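Local coordinates for protein URE2 (Lodderomyces elongisporus NRRL YB-4239, PDB 4EXJ), which probably acts as a glutathione S-transferase-like protein related to the yeast regulator URE2, although its own substrate and reaction are not established, at residues E82-Y87 with A204-E209; L18-L23 with N70-I75. All blocks are in the same frame, centred on the assembly; numbering follows the deposited sequence.

Contact 1 of 2, residues E82-Y87 with A204-E209; sequences EHKFFY and AFENVE
F85 and F205 mark the closest approach of the two backbones, their CA atoms 12.0 Å apart, so long side chains have to span the gap. Residues 82-87 form an irregular loop, and F205 to V208 make a type II' turn leading into helix 208-213, closed by V208 N bonding to F205 O at 3.0 Å. E206 takes the first corner of that turn with a positive phi of 39°, and its side chain projects across the contact.

K84 comes to meet it from the opposite direction. With every torsion from chi1 to chi4 near 180°, the lysine reaches out at full length and NZ lands 2.9 Å from E206 OE2, on the syn lone pair of that oxygen, forming a salt bridge. A water accepts a hydrogen bond from NZ and donates one to E206 OE1, its oxygen 2.7 Å away, so both carboxylate oxygens are engaged.

Beneath this polar bridge the phenylalanine side chains cross obliquely, their ring planes nearly at right angles. F85 CE1 sits 3.6 Å from F205 CE2, the atom that arrives at the edge of the F85 ring, close to its plane. Each ring also carries the stem of its charged neighbour: K84 CG lies over the centre of the F85 ring, and E206 CG lies over F205, offset toward the rim. F161 stacks on F205, while the D80 carboxylate accepts the K84 and F85 backbone N-H groups.

The loop between helices 68-79 and 93-120 is thereby joined to the turn before helix 208-213 by an exposed, water-bridged ion pair, its charges probably screened by solvent, with buried F85 supplying the apolar part.

Contact 2 of 2, residues L18-L23 with N70-I75; sequences LVLGKL and NILLYI
L20 drives its CD2 methyl against helix 68-79, where it meets L72 and I75, residues one turn apart. The CA atoms of L20 and L72 come within 7.1 Å, close for two helices, and the packing here is wholly buried. L20 CD2 lies 3.5 Å from the backbone oxygen L72 O and 3.6 Å from I75 CG2, so a single methyl touches both the main chain and a side chain of the facing helix. I75 CG2 is trans to its backbone N (chi1 -70° places CG1 instead beside N), and that swings the methyl across to L20; the leucine and isoleucine lie alongside one another, pointing opposite ways. L72 closes in at the base of the leucine, its CD2 standing 3.8 Å from L20 CB.

Both helices belong to the thioredoxin-like N-terminal domain of the GST fold, whose four-stranded mixed sheet runs in the order 28-32, 4-8, 56-58, 64-66. They lie together on the sheet surface, with L18 and I75 set on strand 28-32. From the other direction helix 163-179 of the all-helical domain packs in, I163 and I166 touching L20 and A167 touching L72.

Fit is much looser around G21, a partly exposed residue with no side chain to offer: its CA stays 5.2 Å from I75 CD1. K22, one residue on, is also partly exposed, and its ammonium group finds a long, weak ion pair with E214. The far flank of helix 68-79 is occupied too, but by the second subunit: N70 OD1 accepts a hydrogen bond from N100 ND2 of that chain, and the ring of Y74 meets its W97 edge to face.

Contact 2 lies within the thioredoxin-like domain and contact 1 follows it in the chain, yet their centres are only about 10 Å apart and they touch. F85 is the bridge: its CZ packs 3.8 Å from L23 CB, and its CD2 lies 4.0 Å from L20 CD1, the other methyl of the leucine whose CD2 serves contact 2. L23 also runs under the turn of 204-209, its CD2 approaching N207 OD1 to 3.4 Å. The end of helix 15-23 thus carries hydrophobic packing from contact 2 outward to the salt-bridged surface of contact 1. Neither contact holds a ligand; in related transferases glutathione binds at the N-terminal end of the helix equivalent to 68-79.

Contact 1 of 2, residues E82-Y87 with A204-E209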
loop_
_atom_site.group_PDB
_atom_site.type_symbol
_atom_site.label_atom_id
_atom_site.label_comp_id
_atom_site.label_asym_id
_atom_site.label_seq_id
_atom_site.Cartn_x
_atom_site.Cartn_y
_atom_site.Cartn_z
ATOM N N GLU B 82 14.333 18.965 -11.105
ATOM C CA GLU B 82 14.881 18.423 -12.350
ATOM C C GLU B 82 14.331 17.036 -12.694
ATOM O O GLU B 82 14.731 16.439 -13.683
ATOM C CB GLU B 82 16.413 18.341 -12.287
ATOM C CG GLU B 82 17.109 19.673 -12.016
ATOM C CD GLU B 82 17.095 20.606 -13.215
ATOM O OE1 GLU B 82 16.571 20.207 -14.277
ATOM O OE2 GLU B 82 17.610 21.740 -13.095
ATOM N N HIS B 83 13.423 16.525 -11.863
ATOM C CA HIS B 83 12.944 15.146 -12.009
ATOM C C HIS B 83 14.114 14.191 -12.107
ATOM O O HIS B 83 14.176 13.339 -13.012
ATOM C CB HIS B 83 12.050 15.014 -13.244
ATOM C CG HIS B 83 10.808 15.843 -13.171
ATOM N ND1 HIS B 83 9.647 15.504 -13.830
ATOM C CD2 HIS B 83 10.539 16.989 -12.504
ATOM C CE1 HIS B 83 8.718 16.410 -13.576
ATOM N NE2 HIS B 83 9.233 17.321 -12.774
ATOM N N LYS B 84 15.065 14.324 -11.191
ATOM C CA LYS B 84 16.184 13.383 -11.179
ATOM C C LYS B 84 15.749 11.972 -10.741
ATOM O O LYS B 84 16.250 10.963 -11.255
ATOM C CB LYS B 84 17.300 13.890 -10.259
ATOM C CG LYS B 84 18.493 12.949 -10.137
ATOM C CD LYS B 84 19.618 13.612 -9.348
ATOM C CE LYS B 84 20.847 12.706 -9.268
ATOM N NZ LYS B 84 21.922 13.322 -8.455
ATOM N N PHE B 85 14.800 11.921 -9.814
ATOM C CA PHE B 85 14.458 10.667 -9.129
ATOM C C PHE B 85 13.036 10.195 -9.348
ATOM O O PHE B 85 12.575 9.276 -8.667
ATOM C CB PHE B 85 14.718 10.797 -7.623
ATOM C CG PHE B 85 16.169 11.041 -7.281
ATOM C CD1 PHE B 85 17.124 10.066 -7.543
ATOM C CD2 PHE B 85 16.568 12.241 -6.702
ATOM C CE1 PHE B 85 18.467 10.270 -7.231
ATOM C CE2 PHE B 85 17.917 12.471 -6.398
ATOM C CZ PHE B 85 18.867 11.474 -6.665
ATOM N N PHE B 86 12.322 10.796 -10.292
ATOM C CA PHE B 86 10.975 10.315 -10.555
ATOM C C PHE B 86 10.511 10.768 -11.904
ATOM O O PHE B 86 11.139 11.632 -12.529
ATOM C CB PHE B 86 9.984 10.781 -9.471
ATOM C CG PHE B 86 9.448 12.190 -9.663
ATOM C CD1 PHE B 86 10.291 13.299 -9.584
ATOM C CD2 PHE B 86 8.097 12.404 -9.895
ATOM C CE1 PHE B 86 9.786 14.592 -9.732
ATOM C CE2 PHE B 86 7.590 13.696 -10.057
ATOM C CZ PHE B 86 8.441 14.786 -9.977
ATOM N N TYR B 87 9.408 10.168 -12.332
ATOM C CA TYR B 87 8.759 10.527 -13.587
ATOM C C TYR B 87 7.398 11.171 -13.306
ATOM O O TYR B 87 6.624 10.692 -12.482
ATOM C CB TYR B 87 8.608 9.285 -14.442
ATOM C CG TYR B 87 9.910 8.691 -14.906
ATOM C CD1 TYR B 87 10.578 9.212 -16.010
ATOM C CD2 TYR B 87 10.491 7.610 -14.235
ATOM C CE1 TYR B 87 11.779 8.676 -16.440
ATOM C CE2 TYR B 87 11.694 7.064 -14.670
ATOM C CZ TYR B 87 12.331 7.604 -15.771
ATOM O OH TYR B 87 13.521 7.066 -16.206
ATOM N N ALA B 204 24.847 1.093 -3.568
ATOM C CA ALA B 204 26.071 1.773 -3.990
ATOM C C ALA B 204 25.837 3.155 -4.626
ATOM O O ALA B 204 26.792 3.879 -4.935
ATOM C CB ALA B 204 26.842 0.876 -4.967
ATOM N N PHE B 205 24.572 3.515 -4.839
ATOM C CA PHE B 205 24.241 4.793 -5.476
ATOM C C PHE B 205 24.613 5.971 -4.591
ATOM O O PHE B 205 24.179 6.056 -3.428
ATOM C CB PHE B 205 22.744 4.848 -5.814
ATOM C CG PHE B 205 22.346 6.062 -6.594
ATOM C CD1 PHE B 205 22.541 6.117 -7.965
ATOM C CD2 PHE B 205 21.777 7.144 -5.961
ATOM C CE1 PHE B 205 22.178 7.240 -8.691
ATOM C CE2 PHE B 205 21.417 8.281 -6.680
ATOM C CZ PHE B 205 21.612 8.327 -8.046
ATOM N N GLU B 206 25.428 6.886 -5.130
ATOM C CA GLU B 206 25.826 8.097 -4.394
ATOM C C GLU B 206 26.093 7.821 -2.917
ATOM O O GLU B 206 26.886 6.938 -2.593
ATOM C CB GLU B 206 24.822 9.231 -4.600
ATOM C CG GLU B 206 24.718 9.630 -6.086
ATOM C CD GLU B 206 23.759 10.772 -6.357
ATOM O OE1 GLU B 206 23.234 11.380 -5.402
ATOM O OE2 GLU B 206 23.543 11.082 -7.551
ATOM N N ASN B 207 25.447 8.567 -2.022
ATOM C CA ASN B 207 25.708 8.385 -0.593
ATOM C C ASN B 207 24.586 7.655 0.158
ATOM O O ASN B 207 24.444 7.819 1.367
ATOM C CB ASN B 207 26.030 9.719 0.093
ATOM C CG ASN B 207 24.924 10.729 -0.042
ATOM O OD1 ASN B 207 24.112 10.664 -0.964
ATOM N ND2 ASN B 207 24.873 11.669 0.894
ATOM N N VAL B 208 23.822 6.847 -0.573
ATOM C CA VAL B 208 22.718 6.066 0.007
ATOM C C VAL B 208 23.195 5.223 1.180
ATOM O O VAL B 208 22.587 5.255 2.242
ATOM C CB VAL B 208 22.026 5.188 -1.056
ATOM C CG1 VAL B 208 21.096 4.149 -0.395
ATOM C CG2 VAL B 208 21.231 6.080 -2.024
ATOM N N GLU B 209 24.287 4.484 0.999
ATOM C CA GLU B 209 24.739 3.592 2.058
ATOM C C GLU B 209 25.182 4.350 3.299
ATOM O O GLU B 209 24.814 3.973 4.424
ATOM C CB GLU B 209 25.841 2.666 1.568
ATOM C CG GLU B 209 26.099 1.538 2.537
ATOM C CD GLU B 209 27.171 0.612 2.042
ATOM O OE1 GLU B 209 28.179 1.126 1.515
ATOM O OE2 GLU B 209 27.004 -0.621 2.187
HETATM O O HOH W 1 21.713 13.525 -5.836
#

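Contact 2 of 2, residues L18-L23 with N70-I75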
loop_
_atom_site.group_PDB
_atom_site.type_symbol
_atom_site.label_atom_id
_atom_site.label_comp_id
_atom_site.label_asym_id
_atom_site.label_seq_id
_atom_site.Cartn_x
_atom_site.Cartn_y
_atom_site.Cartn_z
ATOM N N LEU B 18 13.781 9.968 4.189
ATOM C CA LEU B 18 15.027 10.470 4.666
ATOM C C LEU B 18 16.116 10.369 3.618
ATOM O O LEU B 18 16.778 11.317 3.318
ATOM C CB LEU B 18 15.427 9.641 5.868
ATOM C CG LEU B 18 16.729 9.934 6.580
ATOM C CD1 LEU B 18 16.643 11.278 7.177
ATOM C CD2 LEU B 18 16.929 8.909 7.682
ATOM N N VAL B 19 16.237 9.208 3.016
ATOM C CA VAL B 19 17.170 9.047 1.904
ATOM C C VAL B 19 16.874 10.032 0.756
ATOM O O VAL B 19 17.783 10.698 0.261
ATOM C CB VAL B 19 17.167 7.599 1.360
ATOM C CG1 VAL B 19 17.910 7.489 0.025
ATOM C CG2 VAL B 19 17.760 6.640 2.415
ATOM N N LEU B 20 15.615 10.087 0.302
ATOM C CA LEU B 20 15.281 10.985 -0.812
ATOM C C LEU B 20 15.587 12.452 -0.488
ATOM O O LEU B 20 16.200 13.151 -1.297
ATOM C CB LEU B 20 13.816 10.843 -1.240
ATOM C CG LEU B 20 13.428 11.790 -2.383
ATOM C CD1 LEU B 20 14.214 11.494 -3.616
ATOM C CD2 LEU B 20 11.944 11.619 -2.681
ATOM N N GLY B 21 15.163 12.911 0.681
ATOM C CA GLY B 21 15.427 14.303 1.086
ATOM C C GLY B 21 16.911 14.638 1.045
ATOM O O GLY B 21 17.310 15.701 0.566
ATOM N N LYS B 22 17.731 13.733 1.562
ATOM C CA LYS B 22 19.184 13.941 1.546
ATOM C C LYS B 22 19.795 13.898 0.148
ATOM O O LYS B 22 20.665 14.710 -0.169
ATOM C CB LYS B 22 19.873 12.952 2.472
ATOM C CG LYS B 22 19.472 13.157 3.921
ATOM C CD LYS B 22 20.523 12.626 4.879
ATOM C CE LYS B 22 20.516 13.423 6.177
ATOM N NZ LYS B 22 21.815 13.288 6.890
ATOM N N LEU B 23 19.339 12.978 -0.700
ATOM C CA LEU B 23 19.833 12.924 -2.087
ATOM C C LEU B 23 19.558 14.220 -2.834
ATOM O O LEU B 23 20.326 14.607 -3.718
ATOM C CB LEU B 23 19.219 11.754 -2.865
ATOM C CG LEU B 23 19.662 10.346 -2.449
ATOM C CD1 LEU B 23 18.926 9.319 -3.308
ATOM C CD2 LEU B 23 21.164 10.181 -2.596
ATOM N N ASN B 70 3.941 7.523 0.047
ATOM C CA ASN B 70 3.297 8.787 -0.318
ATOM C C ASN B 70 4.199 10.016 -0.072
ATOM O O ASN B 70 4.229 10.959 -0.848
ATOM C CB ASN B 70 2.005 8.932 0.488
ATOM C CG ASN B 70 1.294 10.214 0.175
ATOM O OD1 ASN B 70 0.986 10.490 -0.983
ATOM N ND2 ASN B 70 1.068 11.026 1.194
ATOM N N ILE B 71 4.922 10.014 1.037
ATOM C CA ILE B 71 5.857 11.084 1.303
ATOM C C ILE B 71 6.952 11.081 0.234
ATOM O O ILE B 71 7.376 12.134 -0.207
ATOM C CB ILE B 71 6.423 10.970 2.720
ATOM C CG1 ILE B 71 5.271 11.134 3.722
ATOM C CG2 ILE B 71 7.551 11.994 2.934
ATOM C CD1 ILE B 71 5.643 10.686 5.175
ATOM N N LEU B 72 7.399 9.903 -0.200
ATOM C CA LEU B 72 8.335 9.852 -1.317
ATOM C C LEU B 72 7.797 10.656 -2.495
ATOM O O LEU B 72 8.525 11.453 -3.112
ATOM C CB LEU B 72 8.620 8.401 -1.757
ATOM C CG LEU B 72 9.611 7.636 -0.872
ATOM C CD1 LEU B 72 9.742 6.176 -1.345
ATOM C CD2 LEU B 72 10.988 8.301 -0.827
ATOM N N LEU B 73 6.535 10.401 -2.837
ATOM C CA LEU B 73 5.894 11.092 -3.971
ATOM C C LEU B 73 5.799 12.598 -3.737
ATOM O O LEU B 73 6.057 13.404 -4.648
ATOM C CB LEU B 73 4.513 10.503 -4.258
ATOM C CG LEU B 73 4.585 9.129 -4.928
ATOM C CD1 LEU B 73 3.307 8.301 -4.751
ATOM C CD2 LEU B 73 4.902 9.351 -6.428
ATOM N N TYR B 74 5.438 12.970 -2.522
ATOM C CA TYR B 74 5.305 14.379 -2.166
ATOM C C TYR B 74 6.636 15.104 -2.257
ATOM O O TYR B 74 6.712 16.193 -2.817
ATOM C CB TYR B 74 4.736 14.536 -0.763
ATOM C CG TYR B 74 4.712 15.984 -0.350
ATOM C CD1 TYR B 74 3.612 16.780 -0.646
ATOM C CD2 TYR B 74 5.812 16.558 0.283
ATOM C CE1 TYR B 74 3.593 18.133 -0.288
ATOM C CE2 TYR B 74 5.804 17.898 0.647
ATOM C CZ TYR B 74 4.690 18.674 0.358
ATOM O OH TYR B 74 4.695 20.011 0.713
ATOM N N ILE B 75 7.692 14.501 -1.710
ATOM C CA ILE B 75 9.014 15.119 -1.733
ATOM C C ILE B 75 9.534 15.259 -3.153
ATOM O O ILE B 75 10.058 16.304 -3.524
ATOM C CB ILE B 75 10.023 14.355 -0.854
ATOM C CG1 ILE B 75 9.661 14.552 0.624
ATOM C CG2 ILE B 75 11.447 14.826 -1.166
ATOM C CD1 ILE B 75 10.352 13.580 1.598
#